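Local coordinates for betaine aldehyde dehydrogenase (Staphylococcus aureus subsp. aureus COL, PDB 4QTO), which catalyses the NAD-dependent oxidation of betaine aldehyde to glycine betaine, as a member of the aldehyde dehydrogenase family, at residues A[435-448]-A[458-471]. Residues are numbered along the deposited sequence; the frame is centred on the assembly and turned at random.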
loop_
_atom_site.group_PDB
_atom_site.type_symbol
_atom_site.label_atom_id
_atom_site.label_comp_id
_atom_site.label_asym_id
_atom_site.label_seq_id
_atom_site.Cartn_x
_atom_site.Cartn_y
_atom_site.Cartn_z
ATOM N N ALA A 435 23.479 -9.462 22.552
ATOM C CA ALA A 435 22.711 -8.272 22.223
ATOM C C ALA A 435 21.221 -8.449 22.512
ATOM O O ALA A 435 20.577 -7.496 22.982
ATOM C CB ALA A 435 22.934 -7.879 20.771
ATOM N N ASN A 436 20.709 -9.661 22.256
ATOM C CA ASN A 436 19.309 -9.972 22.478
ATOM C C ASN A 436 18.993 -10.364 23.923
ATOM O O ASN A 436 17.804 -10.496 24.279
ATOM C CB ASN A 436 18.843 -11.069 21.523
ATOM C CG ASN A 436 18.604 -10.556 20.121
ATOM O OD1 ASN A 436 18.286 -9.372 19.917
ATOM N ND2 ASN A 436 18.682 -11.452 19.163
ATOM N N ASP A 437 20.033 -10.469 24.751
ATOM C CA ASP A 437 19.850 -10.857 26.155
ATOM C C ASP A 437 19.619 -9.626 27.035
ATOM O O ASP A 437 20.521 -9.179 27.777
ATOM C CB ASP A 437 21.068 -11.623 26.663
ATOM C CG ASP A 437 20.861 -12.184 28.064
ATOM O OD1 ASP A 437 19.698 -12.338 28.461
ATOM O OD2 ASP A 437 21.871 -12.487 28.775
ATOM N N SER A 438 18.449 -9.007 26.866
ATOM C CA SER A 438 18.013 -7.901 27.718
ATOM C C SER A 438 16.506 -7.888 27.600
ATOM O O SER A 438 15.921 -8.585 26.751
ATOM C CB SER A 438 18.565 -6.485 27.344
ATOM O OG SER A 438 17.783 -5.791 26.407
ATOM N N ILE A 439 15.870 -7.110 28.455
ATOM C CA ILE A 439 14.419 -7.005 28.389
ATOM C C ILE A 439 13.979 -5.992 27.357
ATOM O O ILE A 439 12.771 -5.904 27.089
ATOM C CB ILE A 439 13.807 -6.591 29.756
ATOM C CG1 ILE A 439 14.261 -5.181 30.178
ATOM C CG2 ILE A 439 14.164 -7.598 30.844
ATOM C CD1 ILE A 439 13.509 -4.620 31.385
ATOM N N TYR A 440 14.927 -5.259 26.770
ATOM C CA TYR A 440 14.631 -4.151 25.893
ATOM C C TYR A 440 14.714 -4.517 24.418
ATOM O O TYR A 440 15.029 -5.654 24.063
ATOM C CB TYR A 440 15.568 -2.993 26.226
ATOM C CG TYR A 440 15.279 -2.342 27.589
ATOM C CD1 TYR A 440 14.166 -1.527 27.741
ATOM C CD2 TYR A 440 16.125 -2.487 28.635
ATOM C CE1 TYR A 440 13.886 -0.885 28.928
ATOM C CE2 TYR A 440 15.861 -1.836 29.845
ATOM C CZ TYR A 440 14.742 -1.052 29.976
ATOM O OH TYR A 440 14.417 -0.361 31.133
ATOM N N GLY A 441 14.434 -3.554 23.551
ATOM C CA GLY A 441 14.447 -3.830 22.112
ATOM C C GLY A 441 14.268 -2.607 21.244
ATOM O O GLY A 441 13.556 -2.665 20.230
ATOM N N LEU A 442 14.909 -1.500 21.595
ATOM C CA LEU A 442 14.675 -0.242 20.863
ATOM C C LEU A 442 15.524 -0.012 19.625
ATOM O O LEU A 442 14.997 0.151 18.506
ATOM C CB LEU A 442 14.814 0.962 21.806
ATOM C CG LEU A 442 14.425 2.307 21.211
ATOM C CD1 LEU A 442 12.955 2.340 20.819
ATOM C CD2 LEU A 442 14.668 3.416 22.230
ATOM N N ALA A 443 16.836 0.027 19.797
ATOM C CA ALA A 443 17.746 0.318 18.677
ATOM C C ALA A 443 19.101 -0.265 18.924
ATOM O O ALA A 443 19.410 -0.646 20.048
ATOM C CB ALA A 443 17.871 1.829 18.513
ATOM N N GLY A 444 19.916 -0.327 17.878
ATOM C CA GLY A 444 21.281 -0.819 18.034
ATOM C C GLY A 444 22.041 -0.687 16.742
ATOM O O GLY A 444 21.469 -0.369 15.716
ATOM N N ALA A 445 23.344 -0.969 16.810
ATOM C CA ALA A 445 24.195 -0.837 15.628
ATOM C C ALA A 445 25.110 -2.032 15.455
ATOM O O ALA A 445 25.460 -2.733 16.424
ATOM C CB ALA A 445 25.073 0.386 15.758
ATOM N N VAL A 446 25.523 -2.225 14.204
ATOM C CA VAL A 446 26.517 -3.215 13.854
ATOM C C VAL A 446 27.569 -2.536 13.001
ATOM O O VAL A 446 27.245 -1.913 11.975
ATOM C CB VAL A 446 25.937 -4.397 13.028
ATOM C CG1 VAL A 446 27.048 -5.435 12.855
ATOM C CG2 VAL A 446 24.714 -4.979 13.703
ATOM N N PHE A 447 28.833 -2.616 13.434
ATOM C CA PHE A 447 29.978 -2.050 12.708
ATOM C C PHE A 447 30.830 -3.184 12.138
ATOM O O PHE A 447 31.364 -4.037 12.904
ATOM C CB PHE A 447 30.818 -1.139 13.605
ATOM C CG PHE A 447 30.189 0.187 13.843
ATOM C CD1 PHE A 447 29.224 0.359 14.820
ATOM C CD2 PHE A 447 30.500 1.265 13.033
ATOM C CE1 PHE A 447 28.590 1.587 14.992
ATOM C CE2 PHE A 447 29.854 2.486 13.190
ATOM C CZ PHE A 447 28.904 2.657 14.162
ATOM N N SER A 448 30.950 -3.195 10.817
ATOM C CA SER A 448 31.787 -4.139 10.101
ATOM C C SER A 448 31.924 -3.708 8.654
ATOM O O SER A 448 30.932 -3.260 8.089
ATOM C CB SER A 448 31.126 -5.524 10.080
ATOM O OG SER A 448 31.900 -6.441 9.301
ATOM N N ALA A 458 21.984 -7.820 11.606
ATOM C CA ALA A 458 20.821 -6.927 11.727
ATOM C C ALA A 458 19.495 -7.685 11.649
ATOM O O ALA A 458 18.559 -7.361 12.367
ATOM C CB ALA A 458 20.870 -5.848 10.663
ATOM N N ASN A 459 19.417 -8.688 10.790
ATOM C CA ASN A 459 18.178 -9.438 10.669
ATOM C C ASN A 459 17.829 -10.257 11.903
ATOM O O ASN A 459 16.655 -10.585 12.108
ATOM C CB ASN A 459 18.221 -10.283 9.410
ATOM C CG ASN A 459 17.917 -9.448 8.154
ATOM O OD1 ASN A 459 16.819 -8.883 8.005
ATOM N ND2 ASN A 459 18.893 -9.343 7.263
ATOM N N LYS A 460 18.838 -10.584 12.715
ATOM C CA LYS A 460 18.630 -11.375 13.923
ATOM C C LYS A 460 18.479 -10.579 15.226
ATOM O O LYS A 460 18.080 -11.159 16.248
ATOM C CB LYS A 460 19.741 -12.416 14.079
ATOM C CG LYS A 460 19.683 -13.499 12.997
ATOM C CD LYS A 460 20.496 -14.714 13.416
ATOM C CE LYS A 460 20.223 -15.938 12.552
ATOM N NZ LYS A 460 20.779 -15.767 11.184
ATOM N N LEU A 461 18.761 -9.269 15.200
ATOM C CA LEU A 461 18.612 -8.442 16.397
ATOM C C LEU A 461 17.164 -8.077 16.614
ATOM O O LEU A 461 16.486 -7.603 15.683
ATOM C CB LEU A 461 19.445 -7.177 16.283
ATOM C CG LEU A 461 20.944 -7.404 16.153
ATOM C CD1 LEU A 461 21.672 -6.073 15.985
ATOM C CD2 LEU A 461 21.491 -8.146 17.375
ATOM N N LYS A 462 16.671 -8.277 17.832
ATOM C CA LYS A 462 15.270 -7.934 18.174
ATOM C C LYS A 462 15.178 -6.481 18.607
ATOM O O LYS A 462 15.067 -6.158 19.820
ATOM C CB LYS A 462 14.734 -8.895 19.222
ATOM C CG LYS A 462 14.709 -10.324 18.699
ATOM C CD LYS A 462 14.541 -11.278 19.870
ATOM C CE LYS A 462 14.825 -12.724 19.495
ATOM N NZ LYS A 462 13.836 -13.185 18.501
ATOM N N LEU A 463 15.239 -5.606 17.599
ATOM C CA LEU A 463 15.295 -4.159 17.801
ATOM C C LEU A 463 14.469 -3.442 16.755
ATOM O O LEU A 463 14.464 -3.876 15.591
ATOM C CB LEU A 463 16.760 -3.673 17.612
ATOM C CG LEU A 463 17.819 -4.278 18.531
ATOM C CD1 LEU A 463 19.217 -3.893 18.066
ATOM C CD2 LEU A 463 17.563 -3.850 19.968
ATOM N N GLY A 464 13.809 -2.351 17.136
ATOM C CA GLY A 464 12.986 -1.586 16.182
ATOM C C GLY A 464 13.774 -0.879 15.101
ATOM O O GLY A 464 13.257 -0.627 14.002
ATOM N N THR A 465 15.006 -0.499 15.413
ATOM C CA THR A 465 15.905 0.145 14.434
ATOM C C THR A 465 17.289 -0.439 14.574
ATOM O O THR A 465 17.809 -0.565 15.682
ATOM C CB THR A 465 15.978 1.683 14.672
ATOM O OG1 THR A 465 14.660 2.257 14.573
ATOM C CG2 THR A 465 16.903 2.362 13.681
ATOM N N VAL A 466 17.882 -0.831 13.445
ATOM C CA VAL A 466 19.273 -1.312 13.424
ATOM C C VAL A 466 20.057 -0.473 12.432
ATOM O O VAL A 466 19.656 -0.349 11.275
ATOM C CB VAL A 466 19.415 -2.769 12.997
ATOM C CG1 VAL A 466 20.869 -3.176 13.070
ATOM C CG2 VAL A 466 18.548 -3.677 13.897
ATOM N N TRP A 467 21.160 0.129 12.899
ATOM C CA TRP A 467 22.046 0.891 12.047
ATOM C C TRP A 467 23.239 0.013 11.638
ATOM O O TRP A 467 23.821 -0.696 12.472
ATOM C CB TRP A 467 22.600 2.112 12.770
ATOM C CG TRP A 467 21.557 3.039 13.268
ATOM C CD1 TRP A 467 20.698 3.781 12.512
ATOM C CD2 TRP A 467 21.255 3.341 14.631
ATOM N NE1 TRP A 467 19.869 4.506 13.312
ATOM C CE2 TRP A 467 20.197 4.264 14.624
ATOM C CE3 TRP A 467 21.753 2.906 15.862
ATOM C CZ2 TRP A 467 19.646 4.775 15.803
ATOM C CZ3 TRP A 467 21.210 3.429 17.022
ATOM C CH2 TRP A 467 20.189 4.360 16.989
ATOM N N ILE A 468 23.594 0.050 10.367
ATOM C CA ILE A 468 24.798 -0.635 9.861
ATOM C C ILE A 468 25.813 0.461 9.593
ATOM O O ILE A 468 25.606 1.339 8.749
ATOM C CB ILE A 468 24.515 -1.500 8.627
ATOM C CG1 ILE A 468 23.633 -2.693 9.055
ATOM C CG2 ILE A 468 25.841 -1.958 8.017
ATOM C CD1 ILE A 468 23.117 -3.542 7.915
ATOM N N ASN A 469 26.917 0.413 10.344
ATOM C CA ASN A 469 27.967 1.408 10.242
ATOM C C ASN A 469 27.520 2.862 10.499
ATOM O O ASN A 469 27.934 3.801 9.811
ATOM C CB ASN A 469 28.762 1.275 8.954
ATOM C CG ASN A 469 29.518 -0.037 8.883
ATOM O OD1 ASN A 469 30.077 -0.496 9.875
ATOM N ND2 ASN A 469 29.498 -0.684 7.706
ATOM N N ASP A 470 26.661 3.018 11.503
ATOM C CA ASP A 470 26.203 4.322 11.940
ATOM C C ASP A 470 25.666 4.161 13.350
ATOM O O ASP A 470 25.534 3.024 13.844
ATOM C CB ASP A 470 25.144 4.893 10.987
ATOM C CG ASP A 470 25.173 6.420 10.905
ATOM O OD1 ASP A 470 25.478 7.112 11.903
ATOM O OD2 ASP A 470 24.878 6.934 9.791
ATOM N N PHE A 471 25.382 5.283 13.997
ATOM C CA PHE A 471 24.750 5.270 15.302
ATOM C C PHE A 471 23.956 6.564 15.441
ATOM O O PHE A 471 24.485 7.636 15.148
ATOM C CB PHE A 471 25.748 5.091 16.499
ATOM C CG PHE A 471 25.092 4.478 17.670
ATOM C CD1 PHE A 471 24.251 5.237 18.456
ATOM C CD2 PHE A 471 25.215 3.117 17.938
ATOM C CE1 PHE A 471 23.541 4.659 19.467
ATOM C CE2 PHE A 471 24.476 2.541 18.947
ATOM C CZ PHE A 471 23.655 3.318 19.709
HETATM O O HOH W 1 16.190 -7.263 22.008
HETATM O O HOH W 2 13.522 2.193 17.059
#
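Asn469 grips Ser448 with both ends of its carboxamide: OD1 accepts from Ser448 N at 3.0 Å, and ND2 donates to Ser448 O, also at 3.0 Å. That oxygen lies in the amide plane of Asn469, although the donor stands 40° above the carbonyl plane of Ser448. The CA of Asn469 meanwhile makes an off-centre CH-pi contact with the Phe447 ring, 4.1 Å from its centroid.

Beside the strands, at the end of helix 428-436, Asn436 likewise uses both ends of its amide, but on two residues at the close of helix 451-460 and just beyond it. Its OD1 receives an almost straight bond from Lys462 N (2.9 Å, 177° at the hydrogen), and its ND2 reaches Lys460 O. With chi1 at -77°, CG lies beside the backbone N and anti to the carbonyl carbon, which turns the amide to the two backbone groups. The side chains of Lys462 and Asn436 cross at about a right angle, while Lys462 NZ forms a salt bridge with Glu84 of the second subunit.

Strands 443-447 and 465-468 pair in parallel, and Val446 N donates to Trp467 O at 2.9 Å. On one face Ala445 CB meets the edge of the Trp467 indole near its plane and lies 3.5 Å from Phe471 CD2. On the other, Leu463 CD1 packs 3.7 Å from Gly444 CA, and Val446 CG2 meets Leu461 CD1.

Helix 451-460 connects the strands as a beta-alpha-beta crossover. Strand 443-447 also pairs with strand 285-288, and strand 465-468 with a strand of the second subunit, continuing the sheet across the interface. Two asparagine amides thus bind backbone polar groups, one just past the paired strands and one beside them, extending the hydrogen bonding beyond the sheet itself.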